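Local atomic coordinates of type I modular polyketide synthase (Streptomyces albus subsp. albus, PDB entry 6IYT), a protein that probably loads an extender unit, thought to be ethylmalonyl from its coenzyme A thioester, onto the acyl carrier protein during salinomycin assembly. Residues A[121-126]-A[204-209]; A[389-394]-A[413-418]. All coordinates share one frame; numbering follows the deposited sequence.

Contact 1. Residues A[121-126]-A[204-209]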
loop_
_atom_site.group_PDB
_atom_site.type_symbol
_atom_site.label_atom_id
_atom_site.label_comp_id
_atom_site.label_asym_id
_atom_site.label_seq_id
_atom_site.Cartn_x
_atom_site.Cartn_y
_atom_site.Cartn_z
ATOM N N THR A 121 -12.892 -3.618 5.917
ATOM C CA THR A 121 -11.740 -3.148 5.130
ATOM C C THR A 121 -10.652 -2.710 6.075
ATOM O O THR A 121 -10.919 -1.971 7.042
ATOM C CB THR A 121 -12.121 -1.932 4.260
ATOM O OG1 THR A 121 -13.080 -2.318 3.262
ATOM C CG2 THR A 121 -10.906 -1.349 3.596
ATOM N N VAL A 122 -9.447 -3.248 5.880
ATOM C CA VAL A 122 -8.290 -2.798 6.607
ATOM C C VAL A 122 -7.249 -2.231 5.666
ATOM O O VAL A 122 -7.038 -2.767 4.589
ATOM C CB VAL A 122 -7.685 -3.949 7.444
ATOM C CG1 VAL A 122 -7.406 -5.173 6.587
ATOM C CG2 VAL A 122 -6.457 -3.497 8.156
ATOM N N PHE A 123 -6.680 -1.075 6.032
ATOM C CA PHE A 123 -5.566 -0.525 5.272
ATOM C C PHE A 123 -4.246 -1.009 5.825
ATOM O O PHE A 123 -4.016 -0.994 7.068
ATOM C CB PHE A 123 -5.583 0.989 5.247
ATOM C CG PHE A 123 -6.482 1.572 4.178
ATOM C CD1 PHE A 123 -7.711 0.997 3.892
ATOM C CD2 PHE A 123 -6.092 2.661 3.458
ATOM C CE1 PHE A 123 -8.510 1.507 2.873
ATOM C CE2 PHE A 123 -6.905 3.193 2.450
ATOM C CZ PHE A 123 -8.118 2.608 2.181
ATOM N N VAL A 124 -3.376 -1.385 4.899
ATOM C CA VAL A 124 -2.107 -2.043 5.182
ATOM C C VAL A 124 -0.975 -1.087 4.748
ATOM O O VAL A 124 -0.923 -0.647 3.621
ATOM C CB VAL A 124 -1.969 -3.349 4.395
ATOM C CG1 VAL A 124 -0.622 -4.014 4.663
ATOM C CG2 VAL A 124 -3.124 -4.284 4.712
ATOM N N PHE A 125 -0.030 -0.868 5.648
ATOM C CA PHE A 125 1.062 0.070 5.436
ATOM C C PHE A 125 2.382 -0.646 5.633
ATOM O O PHE A 125 2.765 -0.973 6.774
ATOM C CB PHE A 125 0.946 1.212 6.449
ATOM C CG PHE A 125 -0.296 2.027 6.294
ATOM C CD1 PHE A 125 -1.486 1.643 6.931
ATOM C CD2 PHE A 125 -0.334 3.108 5.406
ATOM C CE1 PHE A 125 -2.647 2.391 6.758
ATOM C CE2 PHE A 125 -1.493 3.832 5.219
ATOM C CZ PHE A 125 -2.657 3.444 5.849
ATOM N N PRO A 126 3.023 -1.039 4.532
ATOM C CA PRO A 126 4.274 -1.813 4.649
ATOM C C PRO A 126 5.478 -0.982 5.081
ATOM O O PRO A 126 5.393 0.244 5.204
ATOM C CB PRO A 126 4.495 -2.362 3.237
ATOM C CG PRO A 126 3.693 -1.497 2.331
ATOM C CD PRO A 126 2.625 -0.801 3.139
ATOM N N VAL A 204 -13.441 4.644 -0.211
ATOM C CA VAL A 204 -12.831 3.415 0.328
ATOM C C VAL A 204 -11.954 3.801 1.488
ATOM O O VAL A 204 -10.959 4.561 1.316
ATOM C CB VAL A 204 -12.025 2.650 -0.744
ATOM C CG1 VAL A 204 -11.302 1.440 -0.146
ATOM C CG2 VAL A 204 -12.938 2.193 -1.859
ATOM N N VAL A 205 -12.436 3.467 2.686
ATOM C CA VAL A 205 -11.809 3.921 3.923
ATOM C C VAL A 205 -11.574 2.763 4.876
ATOM O O VAL A 205 -12.309 1.763 4.856
ATOM C CB VAL A 205 -12.659 5.018 4.645
ATOM C CG1 VAL A 205 -12.721 6.296 3.820
ATOM C CG2 VAL A 205 -14.053 4.525 4.968
ATOM N N PRO A 206 -10.576 2.894 5.750
ATOM C CA PRO A 206 -10.270 1.785 6.680
ATOM C C PRO A 206 -11.241 1.711 7.846
ATOM O O PRO A 206 -11.711 2.754 8.322
ATOM C CB PRO A 206 -8.882 2.151 7.204
ATOM C CG PRO A 206 -8.814 3.612 7.071
ATOM C CD PRO A 206 -9.534 3.911 5.775
ATOM N N ASP A 207 -11.657 0.488 8.171
ATOM C CA ASP A 207 -12.316 0.184 9.446
ATOM C C ASP A 207 -11.275 -0.127 10.515
ATOM O O ASP A 207 -11.582 -0.144 11.739
ATOM C CB ASP A 207 -13.268 -1.026 9.286
ATOM C CG ASP A 207 -14.375 -0.775 8.252
ATOM O OD1 ASP A 207 -15.039 0.275 8.361
ATOM O OD2 ASP A 207 -14.547 -1.601 7.306
ATOM N N ALA A 208 -10.071 -0.420 10.066
ATOM C CA ALA A 208 -8.922 -0.650 10.929
ATOM C C ALA A 208 -7.669 -0.387 10.106
ATOM O O ALA A 208 -7.728 -0.411 8.872
ATOM C CB ALA A 208 -8.910 -2.058 11.435
ATOM N N VAL A 209 -6.525 -0.303 10.773
ATOM C CA VAL A 209 -5.244 -0.167 10.073
ATOM C C VAL A 209 -4.228 -1.146 10.636
ATOM O O VAL A 209 -4.378 -1.601 11.759
ATOM C CB VAL A 209 -4.660 1.240 10.189
ATOM C CG1 VAL A 209 -5.580 2.277 9.559
ATOM C CG2 VAL A 209 -4.364 1.577 11.651
#
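Strand 121-125 runs parallel to the start of strand 208-211, with Phe123 beside Val209 at 4.8 Å from CA to CA. Just before this pairing, Asp207 N donates to Thr121 O at 2.8 Å. Further along, Phe123 N donates to Ala208 O at 3.1 Å, and the CA of Val209 sits 3.3 Å from Phe123 O in a CA-H...O contact. Asp207 also returns a bond through its side chain: Thr121 N donates to Asp207 OD2 at 3.0 Å, nearly straight, 168° at the hydrogen. OD2 is met on its anti side, a little out of the carboxylate plane; here a carboxylate oxygen, not a backbone carbonyl, takes the Thr121 N-H.

Among the side chains, the Phe123 ring makes the main apolar contacts. With CG beside the backbone N and anti to the carbonyl carbon (chi1 -84°), the ring lies against Pro206, whose CD stands over its centre, 3.9 Å from the centroid and 11° off the normal: a CH-pi contact over the face. CE1 of the same ring meets Val204 CG1 at 4.1 Å. Phe125 offers an edge instead, its CE1 lying 4.1 Å from Val209 CG1. On the other side of the sheet, CG2 of Val122 packs more loosely on the methyl of Ala208.

Helix 181-200 covers the Phe123 side, with Ala196 on Phe123, Met192 on Phe125 and Trp199 on Val204. Ala219 of helix 215-223 packs on both Phe125 and Val209; the turn entering that helix has the GxSxG pattern of a nucleophile elbow, consistent with an acyltransferase active site, and Phe125 touches it. Across strand 121-125, backbone bonds from Val122 and Val124 continue the parallel sheet into strand 388-393.

Contact 2. Residues A[389-394]-A[413-418]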
loop_
_atom_site.group_PDB
_atom_site.type_symbol
_atom_site.label_atom_id
_atom_site.label_comp_id
_atom_site.label_asym_id
_atom_site.label_seq_id
_atom_site.Cartn_x
_atom_site.Cartn_y
_atom_site.Cartn_z
ATOM N N ASP A 389 -12.280 -8.834 5.025
ATOM C CA ASP A 389 -11.890 -9.483 3.771
ATOM C C ASP A 389 -11.480 -8.525 2.662
ATOM O O ASP A 389 -11.303 -8.943 1.536
ATOM C CB ASP A 389 -12.996 -10.460 3.268
ATOM C CG ASP A 389 -14.282 -9.748 2.859
ATOM O OD1 ASP A 389 -14.363 -8.497 3.015
ATOM O OD2 ASP A 389 -15.263 -10.450 2.477
ATOM N N VAL A 390 -11.211 -7.269 3.000
ATOM C CA VAL A 390 -10.689 -6.338 2.031
ATOM C C VAL A 390 -9.454 -5.727 2.662
ATOM O O VAL A 390 -9.556 -5.020 3.664
ATOM C CB VAL A 390 -11.702 -5.189 1.674
ATOM C CG1 VAL A 390 -11.067 -4.177 0.719
ATOM C CG2 VAL A 390 -12.985 -5.763 1.044
ATOM N N PHE A 391 -8.315 -5.954 2.022
ATOM C CA PHE A 391 -7.037 -5.484 2.521
ATOM C C PHE A 391 -6.482 -4.582 1.468
ATOM O O PHE A 391 -6.202 -5.047 0.357
ATOM C CB PHE A 391 -6.059 -6.652 2.716
ATOM C CG PHE A 391 -6.418 -7.577 3.872
ATOM C CD1 PHE A 391 -7.494 -8.436 3.781
ATOM C CD2 PHE A 391 -5.615 -7.656 4.987
ATOM C CE1 PHE A 391 -7.766 -9.344 4.799
ATOM C CE2 PHE A 391 -5.980 -8.451 6.066
ATOM C CZ PHE A 391 -7.061 -9.298 5.966
ATOM N N VAL A 392 -6.325 -3.309 1.780
ATOM C CA VAL A 392 -5.839 -2.357 0.785
ATOM C C VAL A 392 -4.445 -1.924 1.182
ATOM O O VAL A 392 -4.254 -1.360 2.255
ATOM C CB VAL A 392 -6.760 -1.122 0.706
ATOM C CG1 VAL A 392 -6.151 -0.030 -0.186
ATOM C CG2 VAL A 392 -8.143 -1.517 0.258
ATOM N N GLU A 393 -3.446 -2.275 0.379
ATOM C CA GLU A 393 -2.086 -1.883 0.681
ATOM C C GLU A 393 -1.813 -0.509 0.091
ATOM O O GLU A 393 -1.794 -0.328 -1.115
ATOM C CB GLU A 393 -1.068 -2.944 0.220
ATOM C CG GLU A 393 0.364 -2.623 0.661
ATOM C CD GLU A 393 1.386 -3.545 0.061
ATOM O OE1 GLU A 393 1.208 -4.778 0.176
ATOM O OE2 GLU A 393 2.429 -3.038 -0.456
ATOM N N SER A 394 -1.668 0.463 0.980
ATOM C CA SER A 394 -1.547 1.869 0.632
ATOM C C SER A 394 -0.084 2.232 0.316
ATOM O O SER A 394 0.554 2.986 1.063
ATOM C CB SER A 394 -2.066 2.717 1.795
ATOM O OG SER A 394 -2.195 4.089 1.437
ATOM N N VAL A 413 -10.114 -18.954 3.693
ATOM C CA VAL A 413 -11.094 -17.862 3.522
ATOM C C VAL A 413 -10.616 -16.969 2.379
ATOM O O VAL A 413 -9.454 -16.628 2.311
ATOM C CB VAL A 413 -11.216 -16.993 4.811
ATOM C CG1 VAL A 413 -12.141 -15.810 4.585
ATOM C CG2 VAL A 413 -11.702 -17.824 5.985
ATOM N N GLU A 414 -11.489 -16.702 1.433
ATOM C CA GLU A 414 -11.168 -15.805 0.313
ATOM C C GLU A 414 -11.168 -14.374 0.785
ATOM O O GLU A 414 -12.138 -13.928 1.395
ATOM C CB GLU A 414 -12.208 -15.940 -0.782
ATOM C CG GLU A 414 -11.780 -16.823 -1.941
ATOM C CD GLU A 414 -12.265 -16.291 -3.275
ATOM O OE1 GLU A 414 -13.097 -15.349 -3.279
ATOM O OE2 GLU A 414 -11.790 -16.788 -4.318
ATOM N N VAL A 415 -10.108 -13.631 0.461
ATOM C CA VAL A 415 -10.081 -12.180 0.721
ATOM C C VAL A 415 -9.574 -11.428 -0.515
ATOM O O VAL A 415 -9.049 -12.045 -1.440
ATOM C CB VAL A 415 -9.153 -11.831 1.912
ATOM C CG1 VAL A 415 -9.525 -12.643 3.137
ATOM C CG2 VAL A 415 -7.687 -12.071 1.549
ATOM N N LEU A 416 -9.811 -10.104 -0.559
ATOM C CA LEU A 416 -9.195 -9.254 -1.584
ATOM C C LEU A 416 -7.953 -8.593 -1.008
ATOM O O LEU A 416 -8.007 -8.007 0.076
ATOM C CB LEU A 416 -10.169 -8.189 -2.048
ATOM C CG LEU A 416 -9.588 -7.091 -2.937
ATOM C CD1 LEU A 416 -9.211 -7.612 -4.301
ATOM C CD2 LEU A 416 -10.585 -5.951 -3.050
ATOM N N ALA A 417 -6.832 -8.798 -1.673
ATOM C CA ALA A 417 -5.579 -8.155 -1.309
ATOM C C ALA A 417 -5.127 -7.270 -2.449
ATOM O O ALA A 417 -4.778 -7.754 -3.531
ATOM C CB ALA A 417 -4.529 -9.207 -0.991
ATOM N N GLN A 418 -5.301 -5.977 -2.269
ATOM C CA GLN A 418 -5.265 -5.040 -3.358
ATOM C C GLN A 418 -4.173 -4.026 -3.079
ATOM O O GLN A 418 -4.170 -3.422 -2.040
ATOM C CB GLN A 418 -6.602 -4.333 -3.444
ATOM C CG GLN A 418 -6.643 -3.291 -4.502
ATOM C CD GLN A 418 -6.500 -3.879 -5.839
ATOM O OE1 GLN A 418 -7.231 -4.801 -6.185
ATOM N NE2 GLN A 418 -5.492 -3.437 -6.588
#
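This is a parallel strand pairing at one margin of the four-stranded sheet, where 416-418, an outermost strand, runs along 389-393 with only 9° between the two directions. Four backbone bonds stitch them: Leu416 N to Asp389 O and Phe391 N to Leu416 O, both 2.8 Å, then Gln418 N to Phe391 O at 2.9 Å and Glu393 N to Gln418 O at 2.8 Å. Helix 401-411 makes the connection, giving a beta-alpha-beta crossover, and its Ile404 packs on Phe391 while Ser408 meets Val415. On that helix side, CE1 of the Phe391 ring comes within 4.1 Å of Val415 CB, and the carbonyl O of Leu416 lies at the ring edge. On the opposite face of the sheet from Phe391, Val390 and Leu416 lie side by side and point the same way, CG1 to CD2 4.2 Å. Gln418 starts on this face too, but its chain bends at chi2 (65°) and carries the amide away, where NE2 bonds to Glu437. Asp389 accepts from the backbone N of Ser118 and Gly119, just ahead of strand 120-125; Glu393 is held by the loop after its strand, bonding to Ser395 OG and the backbone N of Val399 and Leu400.

How the contacts relate
From the N terminus, strand 120-125 comes first. Contact 1 closes when the chain returns at 204-209, after a 77-residue excursion that is mostly helical and contains no strand. The chain then passes through the second, mixed sheet before contact 2 opens at 389, to close at 413-418 after the short crossover through helix 401-411. The two contacts therefore follow in series, neither nested nor crossed. In space they join, with centres about 9 Å apart: strands 120-125 and 388-393 are the inner pair of one parallel sheet, flanked by 208-211 and 416-418. CG1 of Val122 packs on the ring of Phe391 at 3.5 Å from CD2.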